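Long-range contacts in D-alanyl transferase DltD (Enterococcus faecium TX0133A04, PDB 6PFX), which probably takes part in D-alanylation of lipoteichoic acid in the Gram-positive cell envelope, as a DltD-family protein of the SGNH hydrolase clan: residues 38-43 and 65-70; 93-98 and 284-289; 288-293 and 359-364. All coordinates share one frame; numbering follows the deposited sequence.

Interaction 1: 38-43 and 65-70; sequences QYIPFF and RNYRPF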
loop_
_atom_site.group_PDB
_atom_site.type_symbol
_atom_site.label_atom_id
_atom_site.label_comp_id
_atom_site.label_asym_id
_atom_site.label_seq_id
_atom_site.Cartn_x
_atom_site.Cartn_y
_atom_site.Cartn_z
ATOM N N GLN A 38 -12.003 -15.226 -4.851
ATOM C CA GLN A 38 -12.702 -14.420 -3.857
ATOM C C GLN A 38 -11.785 -13.407 -3.189
ATOM O O GLN A 38 -12.266 -12.385 -2.695
ATOM C CB GLN A 38 -13.340 -15.306 -2.791
ATOM C CG GLN A 38 -12.339 -16.065 -1.941
ATOM C CD GLN A 38 -12.985 -16.829 -0.800
ATOM O OE1 GLN A 38 -13.987 -16.394 -0.232
ATOM N NE2 GLN A 38 -12.401 -17.969 -0.450
ATOM N N TYR A 39 -10.481 -13.673 -3.132
ATOM C CA TYR A 39 -9.559 -12.809 -2.400
ATOM C C TYR A 39 -8.998 -11.723 -3.306
ATOM O O TYR A 39 -8.332 -12.013 -4.308
ATOM C CB TYR A 39 -8.436 -13.616 -1.749
ATOM C CG TYR A 39 -8.918 -14.328 -0.525
ATOM C CD1 TYR A 39 -9.244 -13.622 0.622
ATOM C CD2 TYR A 39 -9.068 -15.701 -0.517
ATOM C CE1 TYR A 39 -9.710 -14.263 1.737
ATOM C CE2 TYR A 39 -9.524 -16.352 0.595
ATOM C CZ TYR A 39 -9.852 -15.631 1.721
ATOM O OH TYR A 39 -10.317 -16.274 2.841
ATOM N N ILE A 40 -9.259 -10.474 -2.937
ATOM C CA ILE A 40 -8.812 -9.301 -3.679
ATOM C C ILE A 40 -7.719 -8.617 -2.855
ATOM O O ILE A 40 -7.973 -8.225 -1.708
ATOM C CB ILE A 40 -9.980 -8.335 -3.967
ATOM C CG1 ILE A 40 -11.039 -8.994 -4.868
ATOM C CG2 ILE A 40 -9.445 -7.004 -4.534
ATOM C CD1 ILE A 40 -10.526 -9.513 -6.229
ATOM N N PRO A 41 -6.504 -8.462 -3.384
ATOM C CA PRO A 41 -5.449 -7.841 -2.566
ATOM C C PRO A 41 -5.710 -6.353 -2.373
ATOM O O PRO A 41 -6.082 -5.646 -3.315
ATOM C CB PRO A 41 -4.168 -8.104 -3.369
ATOM C CG PRO A 41 -4.645 -8.189 -4.794
ATOM C CD PRO A 41 -6.004 -8.867 -4.718
ATOM N N PHE A 42 -5.586 -5.906 -1.118
ATOM C CA PHE A 42 -5.624 -4.496 -0.735
ATOM C C PHE A 42 -4.227 -4.143 -0.223
ATOM O O PHE A 42 -3.804 -4.625 0.837
ATOM C CB PHE A 42 -6.644 -4.238 0.371
ATOM C CG PHE A 42 -8.076 -4.093 -0.093
ATOM C CD1 PHE A 42 -8.721 -5.100 -0.799
ATOM C CD2 PHE A 42 -8.790 -2.944 0.231
ATOM C CE1 PHE A 42 -10.050 -4.953 -1.197
ATOM C CE2 PHE A 42 -10.104 -2.797 -0.139
ATOM C CZ PHE A 42 -10.748 -3.803 -0.852
ATOM N N PHE A 43 -3.510 -3.331 -0.991
ATOM C CA PHE A 43 -2.175 -2.875 -0.645
ATOM C C PHE A 43 -2.254 -1.506 0.010
ATOM O O PHE A 43 -3.100 -0.675 -0.334
ATOM C CB PHE A 43 -1.284 -2.767 -1.889
ATOM C CG PHE A 43 -0.991 -4.087 -2.549
ATOM C CD1 PHE A 43 0.062 -4.879 -2.115
ATOM C CD2 PHE A 43 -1.763 -4.536 -3.610
ATOM C CE1 PHE A 43 0.326 -6.094 -2.720
ATOM C CE2 PHE A 43 -1.505 -5.751 -4.204
ATOM C CZ PHE A 43 -0.454 -6.523 -3.768
ATOM N N ARG A 65 -20.803 -9.658 0.010
ATOM C CA ARG A 65 -20.260 -9.416 -1.310
ATOM C C ARG A 65 -19.457 -10.625 -1.782
ATOM O O ARG A 65 -19.069 -11.499 -1.004
ATOM C CB ARG A 65 -19.413 -8.148 -1.296
ATOM C CG ARG A 65 -20.173 -6.935 -0.809
ATOM C CD ARG A 65 -19.351 -5.668 -1.006
ATOM N NE ARG A 65 -20.121 -4.517 -0.560
ATOM C CZ ARG A 65 -19.630 -3.298 -0.398
ATOM N NH1 ARG A 65 -18.361 -3.062 -0.656
ATOM N NH2 ARG A 65 -20.423 -2.331 0.039
ATOM N N ASN A 66 -19.163 -10.632 -3.075
ATOM C CA ASN A 66 -18.527 -11.763 -3.732
ATOM C C ASN A 66 -16.999 -11.742 -3.633
ATOM O O ASN A 66 -16.326 -12.446 -4.398
ATOM C CB ASN A 66 -18.954 -11.794 -5.200
ATOM C CG ASN A 66 -18.727 -13.142 -5.848
ATOM O OD1 ASN A 66 -18.854 -14.182 -5.203
ATOM N ND2 ASN A 66 -18.384 -13.130 -7.134
ATOM N N TYR A 67 -16.441 -10.946 -2.726
ATOM C CA TYR A 67 -15.006 -10.909 -2.502
ATOM C C TYR A 67 -14.744 -10.727 -1.013
ATOM O O TYR A 67 -15.612 -10.278 -0.253
ATOM C CB TYR A 67 -14.320 -9.756 -3.272
ATOM C CG TYR A 67 -14.765 -8.400 -2.793
ATOM C CD1 TYR A 67 -15.911 -7.812 -3.295
ATOM C CD2 TYR A 67 -14.050 -7.719 -1.816
ATOM C CE1 TYR A 67 -16.339 -6.585 -2.847
ATOM C CE2 TYR A 67 -14.474 -6.501 -1.360
ATOM C CZ TYR A 67 -15.626 -5.940 -1.875
ATOM O OH TYR A 67 -16.080 -4.709 -1.445
ATOM N N ARG A 68 -13.510 -11.052 -0.620
ATOM C CA ARG A 68 -12.949 -10.712 0.682
ATOM C C ARG A 68 -11.608 -10.030 0.492
ATOM O O ARG A 68 -10.726 -10.559 -0.213
ATOM C CB ARG A 68 -12.796 -12.006 1.494
ATOM C CG ARG A 68 -12.236 -11.811 2.881
ATOM C CD ARG A 68 -12.260 -13.096 3.725
ATOM N NE ARG A 68 -13.609 -13.542 4.079
ATOM C CZ ARG A 68 -14.270 -14.520 3.462
ATOM N NH1 ARG A 68 -13.723 -15.170 2.445
ATOM N NH2 ARG A 68 -15.488 -14.848 3.868
ATOM N N PRO A 69 -11.389 -8.855 1.078
ATOM C CA PRO A 69 -10.055 -8.251 0.987
ATOM C C PRO A 69 -9.012 -9.155 1.629
ATOM O O PRO A 69 -9.261 -9.801 2.648
ATOM C CB PRO A 69 -10.199 -6.921 1.742
ATOM C CG PRO A 69 -11.681 -6.668 1.793
ATOM C CD PRO A 69 -12.341 -8.010 1.827
ATOM N N PHE A 70 -7.837 -9.210 1.015
ATOM C CA PHE A 70 -6.659 -9.809 1.629
ATOM C C PHE A 70 -5.711 -8.640 1.898
ATOM O O PHE A 70 -5.222 -8.001 0.961
ATOM C CB PHE A 70 -6.026 -10.872 0.740
ATOM C CG PHE A 70 -5.115 -11.780 1.492
ATOM C CD1 PHE A 70 -3.903 -11.312 1.961
ATOM C CD2 PHE A 70 -5.479 -13.088 1.764
ATOM C CE1 PHE A 70 -3.048 -12.143 2.680
ATOM C CE2 PHE A 70 -4.648 -13.917 2.498
ATOM C CZ PHE A 70 -3.423 -13.448 2.945
#

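Interaction 2: 93-98 and 284-289; sequences MKNKKV and KNHNEV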
loop_
_atom_site.group_PDB
_atom_site.type_symbol
_atom_site.label_atom_id
_atom_site.label_comp_id
_atom_site.label_asym_id
_atom_site.label_seq_id
_atom_site.Cartn_x
_atom_site.Cartn_y
_atom_site.Cartn_z
ATOM N N MET A 93 -1.166 -13.469 -9.188
ATOM C CA MET A 93 -1.742 -12.147 -9.353
ATOM C C MET A 93 -2.274 -11.879 -10.750
ATOM O O MET A 93 -2.888 -10.833 -10.967
ATOM C CB MET A 93 -0.688 -11.076 -9.042
ATOM C CG MET A 93 -0.349 -10.990 -7.600
ATOM S SD MET A 93 -1.600 -10.028 -6.749
ATOM C CE MET A 93 -1.305 -8.368 -7.388
ATOM N N LYS A 94 -2.057 -12.771 -11.706
ATOM C CA LYS A 94 -2.408 -12.450 -13.080
ATOM C C LYS A 94 -3.891 -12.105 -13.185
ATOM O O LYS A 94 -4.756 -12.838 -12.692
ATOM C CB LYS A 94 -2.076 -13.638 -13.987
ATOM C CG LYS A 94 -2.315 -13.356 -15.473
ATOM C CD LYS A 94 -1.990 -14.547 -16.357
ATOM C CE LYS A 94 -2.250 -14.214 -17.820
ATOM N NZ LYS A 94 -1.958 -15.371 -18.707
ATOM N N ASN A 95 -4.183 -10.977 -13.823
ATOM C CA ASN A 95 -5.527 -10.558 -14.188
ATOM C C ASN A 95 -6.404 -10.187 -12.997
ATOM O O ASN A 95 -7.584 -9.895 -13.191
ATOM C CB ASN A 95 -6.266 -11.624 -15.016
ATOM C CG ASN A 95 -5.619 -11.879 -16.353
ATOM O OD1 ASN A 95 -5.423 -13.025 -16.751
ATOM N ND2 ASN A 95 -5.311 -10.811 -17.068
ATOM N N LYS A 96 -5.884 -10.178 -11.779
ATOM C CA LYS A 96 -6.729 -9.826 -10.650
ATOM C C LYS A 96 -7.017 -8.328 -10.584
ATOM O O LYS A 96 -6.227 -7.480 -11.014
ATOM C CB LYS A 96 -6.080 -10.280 -9.341
ATOM C CG LYS A 96 -6.004 -11.801 -9.195
ATOM C CD LYS A 96 -5.523 -12.230 -7.820
ATOM C CE LYS A 96 -6.611 -12.084 -6.766
ATOM N NZ LYS A 96 -7.647 -13.161 -6.704
ATOM N N LYS A 97 -8.176 -8.008 -10.029
ATOM C CA LYS A 97 -8.414 -6.657 -9.547
ATOM C C LYS A 97 -7.636 -6.404 -8.260
ATOM O O LYS A 97 -7.433 -7.303 -7.438
ATOM C CB LYS A 97 -9.909 -6.438 -9.329
ATOM C CG LYS A 97 -10.694 -6.372 -10.642
ATOM C CD LYS A 97 -12.147 -6.075 -10.360
ATOM C CE LYS A 97 -12.958 -5.956 -11.619
ATOM N NZ LYS A 97 -12.985 -7.264 -12.317
ATOM N N VAL A 98 -7.203 -5.145 -8.105
ATOM C CA VAL A 98 -6.335 -4.697 -7.020
ATOM C C VAL A 98 -6.839 -3.361 -6.491
ATOM O O VAL A 98 -7.252 -2.491 -7.263
ATOM C CB VAL A 98 -4.885 -4.522 -7.523
ATOM C CG1 VAL A 98 -3.974 -4.035 -6.405
ATOM C CG2 VAL A 98 -4.371 -5.827 -8.141
ATOM N N LYS A 284 2.441 -5.665 -16.008
ATOM C CA LYS A 284 2.853 -6.948 -16.582
ATOM C C LYS A 284 1.859 -8.052 -16.254
ATOM O O LYS A 284 1.662 -8.965 -17.065
ATOM C CB LYS A 284 4.276 -7.292 -16.137
ATOM C CG LYS A 284 5.308 -6.394 -16.827
ATOM C CD LYS A 284 6.735 -6.568 -16.320
ATOM C CE LYS A 284 7.701 -5.595 -17.011
ATOM N NZ LYS A 284 9.034 -5.557 -16.324
ATOM N N ASN A 285 1.206 -7.969 -15.096
ATOM C CA ASN A 285 0.179 -8.918 -14.699
ATOM C C ASN A 285 -1.194 -8.623 -15.288
ATOM O O ASN A 285 -2.140 -9.382 -15.032
ATOM C CB ASN A 285 -0.024 -8.862 -13.184
ATOM C CG ASN A 285 1.044 -9.556 -12.422
ATOM O OD1 ASN A 285 1.743 -10.426 -12.940
ATOM N ND2 ASN A 285 1.153 -9.208 -11.147
ATOM N N HIS A 286 -1.347 -7.528 -16.024
ATOM C CA HIS A 286 -2.656 -7.098 -16.520
ATOM C C HIS A 286 -3.669 -6.938 -15.384
ATOM O O HIS A 286 -4.848 -7.287 -15.513
ATOM C CB HIS A 286 -3.149 -8.023 -17.638
ATOM C CG HIS A 286 -2.151 -8.186 -18.748
ATOM N ND1 HIS A 286 -1.853 -7.172 -19.633
ATOM C CD2 HIS A 286 -1.362 -9.230 -19.095
ATOM C CE1 HIS A 286 -0.932 -7.588 -20.485
ATOM N NE2 HIS A 286 -0.617 -8.834 -20.180
ATOM N N ASN A 287 -3.211 -6.391 -14.260
ATOM C CA ASN A 287 -4.110 -6.093 -13.162
ATOM C C ASN A 287 -4.916 -4.844 -13.494
ATOM O O ASN A 287 -4.383 -3.869 -14.021
ATOM C CB ASN A 287 -3.326 -5.797 -11.885
ATOM C CG ASN A 287 -2.633 -7.007 -11.328
ATOM O OD1 ASN A 287 -1.426 -6.998 -11.114
ATOM N ND2 ASN A 287 -3.387 -8.069 -11.109
ATOM N N GLU A 288 -6.197 -4.859 -13.158
ATOM C CA GLU A 288 -6.981 -3.636 -13.101
ATOM C C GLU A 288 -6.905 -3.139 -11.665
ATOM O O GLU A 288 -7.042 -3.930 -10.727
ATOM C CB GLU A 288 -8.428 -3.896 -13.494
ATOM C CG GLU A 288 -8.604 -4.243 -14.985
ATOM C CD GLU A 288 -8.463 -3.036 -15.919
ATOM O OE1 GLU A 288 -8.431 -1.877 -15.451
ATOM O OE2 GLU A 288 -8.382 -3.245 -17.149
ATOM N N VAL A 289 -6.641 -1.852 -11.487
ATOM C CA VAL A 289 -6.321 -1.323 -10.169
ATOM C C VAL A 289 -7.176 -0.098 -9.888
ATOM O O VAL A 289 -7.388 0.740 -10.771
ATOM C CB VAL A 289 -4.825 -0.930 -10.047
ATOM C CG1 VAL A 289 -4.436 -0.672 -8.588
ATOM C CG2 VAL A 289 -3.910 -1.958 -10.668
HETATM O O HOH W 1 -8.040 -7.239 -13.714
#

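Interaction 3: 288-293 and 359-364; sequences EVLFII and QQIRPF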
loop_
_atom_site.group_PDB
_atom_site.type_symbol
_atom_site.label_atom_id
_atom_site.label_comp_id
_atom_site.label_asym_id
_atom_site.label_seq_id
_atom_site.Cartn_x
_atom_site.Cartn_y
_atom_site.Cartn_z
ATOM N N GLU A 288 -6.197 -4.859 -13.158
ATOM C CA GLU A 288 -6.981 -3.636 -13.101
ATOM C C GLU A 288 -6.905 -3.139 -11.665
ATOM O O GLU A 288 -7.042 -3.930 -10.727
ATOM C CB GLU A 288 -8.428 -3.896 -13.494
ATOM C CG GLU A 288 -8.604 -4.243 -14.985
ATOM C CD GLU A 288 -8.463 -3.036 -15.919
ATOM O OE1 GLU A 288 -8.431 -1.877 -15.451
ATOM O OE2 GLU A 288 -8.382 -3.245 -17.149
ATOM N N VAL A 289 -6.641 -1.852 -11.487
ATOM C CA VAL A 289 -6.321 -1.323 -10.169
ATOM C C VAL A 289 -7.176 -0.098 -9.888
ATOM O O VAL A 289 -7.388 0.740 -10.771
ATOM C CB VAL A 289 -4.825 -0.930 -10.047
ATOM C CG1 VAL A 289 -4.436 -0.672 -8.588
ATOM C CG2 VAL A 289 -3.910 -1.958 -10.668
ATOM N N LEU A 290 -7.656 0.004 -8.646
ATOM C CA LEU A 290 -8.193 1.239 -8.084
ATOM C C LEU A 290 -7.171 1.787 -7.091
ATOM O O LEU A 290 -6.860 1.133 -6.085
ATOM C CB LEU A 290 -9.537 1.009 -7.386
ATOM C CG LEU A 290 -10.095 2.182 -6.559
ATOM C CD1 LEU A 290 -10.431 3.403 -7.427
ATOM C CD2 LEU A 290 -11.333 1.760 -5.736
ATOM N N PHE A 291 -6.634 2.969 -7.386
ATOM C CA PHE A 291 -5.738 3.672 -6.479
ATOM C C PHE A 291 -6.546 4.673 -5.664
ATOM O O PHE A 291 -7.457 5.316 -6.189
ATOM C CB PHE A 291 -4.634 4.412 -7.245
ATOM C CG PHE A 291 -3.691 3.493 -7.981
ATOM C CD1 PHE A 291 -2.604 2.940 -7.331
ATOM C CD2 PHE A 291 -3.897 3.183 -9.318
ATOM C CE1 PHE A 291 -1.728 2.082 -7.993
ATOM C CE2 PHE A 291 -3.026 2.315 -9.993
ATOM C CZ PHE A 291 -1.939 1.776 -9.327
ATOM N N ILE A 292 -6.227 4.771 -4.374
ATOM C CA ILE A 292 -6.877 5.694 -3.438
ATOM C C ILE A 292 -5.799 6.587 -2.838
ATOM O O ILE A 292 -4.787 6.086 -2.331
ATOM C CB ILE A 292 -7.649 4.924 -2.340
ATOM C CG1 ILE A 292 -8.678 4.000 -3.004
ATOM C CG2 ILE A 292 -8.285 5.894 -1.324
ATOM C CD1 ILE A 292 -9.343 2.985 -2.088
ATOM N N ILE A 293 -6.028 7.904 -2.881
ATOM C CA ILE A 293 -5.108 8.895 -2.333
ATOM C C ILE A 293 -5.833 9.618 -1.208
ATOM O O ILE A 293 -6.767 10.391 -1.476
ATOM C CB ILE A 293 -4.693 9.933 -3.378
ATOM C CG1 ILE A 293 -4.161 9.254 -4.637
ATOM C CG2 ILE A 293 -3.599 10.802 -2.778
ATOM C CD1 ILE A 293 -3.800 10.199 -5.780
ATOM N N GLN A 359 -17.545 3.849 -2.089
ATOM C CA GLN A 359 -18.332 4.278 -3.241
ATOM C C GLN A 359 -17.610 4.019 -4.553
ATOM O O GLN A 359 -18.243 4.011 -5.616
ATOM C CB GLN A 359 -18.703 5.750 -3.114
ATOM C CG GLN A 359 -19.364 6.103 -1.776
ATOM C CD GLN A 359 -20.442 5.132 -1.331
ATOM O OE1 GLN A 359 -21.427 4.915 -2.035
ATOM N NE2 GLN A 359 -20.250 4.517 -0.164
ATOM N N GLN A 360 -16.296 3.867 -4.515
ATOM C CA GLN A 360 -15.546 3.493 -5.700
ATOM C C GLN A 360 -15.076 2.052 -5.650
ATOM O O GLN A 360 -15.018 1.410 -6.698
ATOM C CB GLN A 360 -14.395 4.478 -5.934
ATOM C CG GLN A 360 -14.963 5.900 -6.186
ATOM C CD GLN A 360 -13.913 6.939 -6.488
ATOM O OE1 GLN A 360 -13.073 6.762 -7.378
ATOM N NE2 GLN A 360 -13.961 8.049 -5.754
ATOM N N ILE A 361 -14.797 1.508 -4.460
ATOM C CA ILE A 361 -14.396 0.106 -4.364
ATOM C C ILE A 361 -15.536 -0.807 -4.794
ATOM O O ILE A 361 -15.337 -1.758 -5.558
ATOM C CB ILE A 361 -13.944 -0.245 -2.931
ATOM C CG1 ILE A 361 -12.617 0.430 -2.587
ATOM C CG2 ILE A 361 -13.915 -1.780 -2.735
ATOM C CD1 ILE A 361 -12.347 0.462 -1.067
ATOM N N ARG A 362 -16.741 -0.555 -4.272
ATOM C CA ARG A 362 -17.869 -1.449 -4.502
ATOM C C ARG A 362 -18.213 -1.581 -5.977
ATOM O O ARG A 362 -18.239 -2.721 -6.477
ATOM C CB ARG A 362 -19.085 -0.995 -3.671
ATOM C CG ARG A 362 -20.281 -1.964 -3.697
ATOM C CD ARG A 362 -21.561 -1.307 -3.171
ATOM N NE ARG A 362 -21.879 -0.105 -3.936
ATOM C CZ ARG A 362 -22.321 -0.101 -5.191
ATOM N NH1 ARG A 362 -22.511 -1.243 -5.844
ATOM N NH2 ARG A 362 -22.575 1.053 -5.794
ATOM N N PRO A 363 -18.460 -0.515 -6.739
ATOM C CA PRO A 363 -18.811 -0.732 -8.152
ATOM C C PRO A 363 -17.681 -1.341 -8.979
ATOM O O PRO A 363 -17.952 -2.064 -9.948
ATOM C CB PRO A 363 -19.213 0.663 -8.636
ATOM C CG PRO A 363 -18.463 1.597 -7.723
ATOM C CD PRO A 363 -18.467 0.917 -6.381
ATOM N N PHE A 364 -16.421 -1.091 -8.606
ATOM C CA PHE A 364 -15.279 -1.718 -9.269
ATOM C C PHE A 364 -15.297 -3.224 -9.064
ATOM O O PHE A 364 -15.333 -3.995 -10.025
ATOM C CB PHE A 364 -13.989 -1.110 -8.701
ATOM C CG PHE A 364 -12.700 -1.716 -9.221
ATOM C CD1 PHE A 364 -12.493 -1.934 -10.571
ATOM C CD2 PHE A 364 -11.674 -2.019 -8.337
ATOM C CE1 PHE A 364 -11.276 -2.480 -11.040
ATOM C CE2 PHE A 364 -10.469 -2.520 -8.781
ATOM C CZ PHE A 364 -10.271 -2.776 -10.142
#

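Interaction 1: 38-43 and 65-70
Two neighbouring parallel strands pair here, beginning at Gln-38, whose carbonyl O accepts the backbone N-H of Arg-68 (Arg-68 N to Gln-38 O 2.8 Å). Its extended side chain runs alongside that of Arg-68, and Arg-68 NH1 reaches Gln-38 OE1 in a bent, weak bond; Gln-38 NE2 turns instead to Glu-36. Tyr-39 bridges to Arg-68, and its ring meets Arg-68 and Phe-70: Arg-68 CD lies 3.4 Å from Tyr-39 CE1, while Phe-70 presents its edge to the tyrosine face, an offset edge-to-face pair with planes at 81°. With Phe-70 CG anti to the backbone N, Phe-70 CD2 comes 4.0 Å from Tyr-39 CD1. Ile-40 is gripped twice by main-chain bonds: Ile-40 N donates to Arg-68 O at 3.1 Å and Ile-40 O accepts from Phe-70 N at 2.9 Å. On the opposite face of the sheet Ile-40 CG1 packs against Tyr-67 CB. Pro-41 pairs with Phe-70 but gives this ladder no donor; its backbone bonds with Val-99, and the next donor is Phe-42 N, almost straight to Phe-70 O (3.0 Å, 177°). The ring of Phe-42 then receives Pro-69 CB over one face, 3.8 Å from the centroid, a CH-pi contact. The strands are the two ends of a beta-alpha-beta unit connected by helix 56-62, which covers Phe-42 and Pro-69; helix 351-365 adjoins Ile-40 and Tyr-67, helix 9-18 meets Tyr-39 and Phe-70, and strand 97-101 flanks strand 39-43 on the side away from 68-71.

Interaction 2: 93-98 and 284-289
Strands 97-101 and 288-293 are adjacent in the parallel sheet, and this contact is where both enter it, one out of a type II turn from Met-93 to Lys-96 and the other out of the Schellman motif that ends helix 271-284 at His-286. The turn is closed by Lys-96 N on Met-93 O, and Asn-95 takes the positive phi (69°) expected of its third position. Asn-287 bonds to both ends of this turn through one nitrogen. Its CG stands beside the backbone N, anti to the carbonyl carbon, and Asn-287 ND2 donates to Met-93 O at 2.8 Å and to Lys-96 O at 2.9 Å, both acceptors close to the amide plane and the second bond lying on a lone pair of the carbonyl. On the other branch of the amide, Asn-287 OD1 receives a long, weak bond from Asn-285 ND2, which itself rests 3.4 Å from Met-93 CB. The backbone adds a further tie: Asn-95 N donates to Asn-285 O at 2.9 Å, nearly along the C=O axis. A water links the two segments at the mouth of the strands, donating to Asn-95 O and accepting from Glu-288 N, which has a weak bond to Lys-96 O as well. The regular ladder then starts with Val-98 N to Glu-288 O at 2.9 Å, and Val-98 CB settles 4.0 Å from Val-289 CG1 against Leu-282 of helix 271-284. With both N-H groups of its amide spent on carbonyls, the rotation of buried Asn-287 is fixed, and at the N-terminal end of these inner strands a polar side chain supplies bonds to the turn carbonyls just before regular strand pairing begins.

Interaction 3: 288-293 and 359-364
This is apolar helix-on-sheet packing in the buried interior: helix 351-365 lies along one face of the parallel sheet, running nearly antiparallel to strand 288-293 (174°) with the short axes 9.8 Å apart. Three side chains, Leu-290, Ile-361 and Phe-364, carry it. Leu-290, its CG anti to the backbone N, reaches up to the helix and sets Leu-290 CD2 3.7 Å from Ile-361 CG1, beside the main chain of Gln-360; the two side chains cross at about a right angle. Two residues further along the strand, Ile-292 extends along its CG1 branch (chi2 169°) and meets Ile-361 tip to tip, Ile-292 CD1 to Ile-361 CD1 at 4.1 Å. Toward the start of the strand Phe-364 takes over. Its CG is anti to the backbone N, which swings the ring down to the strand, where Phe-364 CD2 lies 3.8 Å from Leu-290 CB and Phe-364 CZ 4.0 Å from Glu-288 CB. Glu-288 O lies at the ring's edge, 3.5 Å from Phe-364 CZ. Within the helix, Pro-363 has no N-H to give, and the bond from Phe-364 N to Gln-360 O is weak, in keeping with the kink here. A glycerol, probably from the crystallisation liquor, sits against the Phe-364 side chain. Val-289, Phe-291 and Ile-293 face the other way, the last two toward helix 308-323, so the strand is sandwiched between helical layers. Such an alpha/beta/alpha sandwich fits the SGNH hydrolase clan, and helix 351-365 follows closely after Asp-345 and His-348, which with Ser-46 have the geometry of a probable catalytic triad.

How the interactions relate
The three contacts step across one parallel sheet from the outer strand 68-71 to 288-293, next to the far outer strand. Interaction 1 joins 68-71 to 39-43, interaction 2 joins 97-101 to 288-293, and interaction 3 lays a helix over the last of these strands, sharing Glu-288 and Val-289 with interaction 2. Interactions 1 and 3 are buried; interaction 2 is partly exposed at the end of the sheet. Chemistry follows position: regular ladder bonds with aromatic packing in interaction 1, side-chain amide and water bonds to a turn in interaction 2, and apolar contacts in interaction 3. Lys-96 NZ ties interaction 2 to Tyr-39 O, and Ile-361 of interaction 3 touches Phe-42 and Tyr-67.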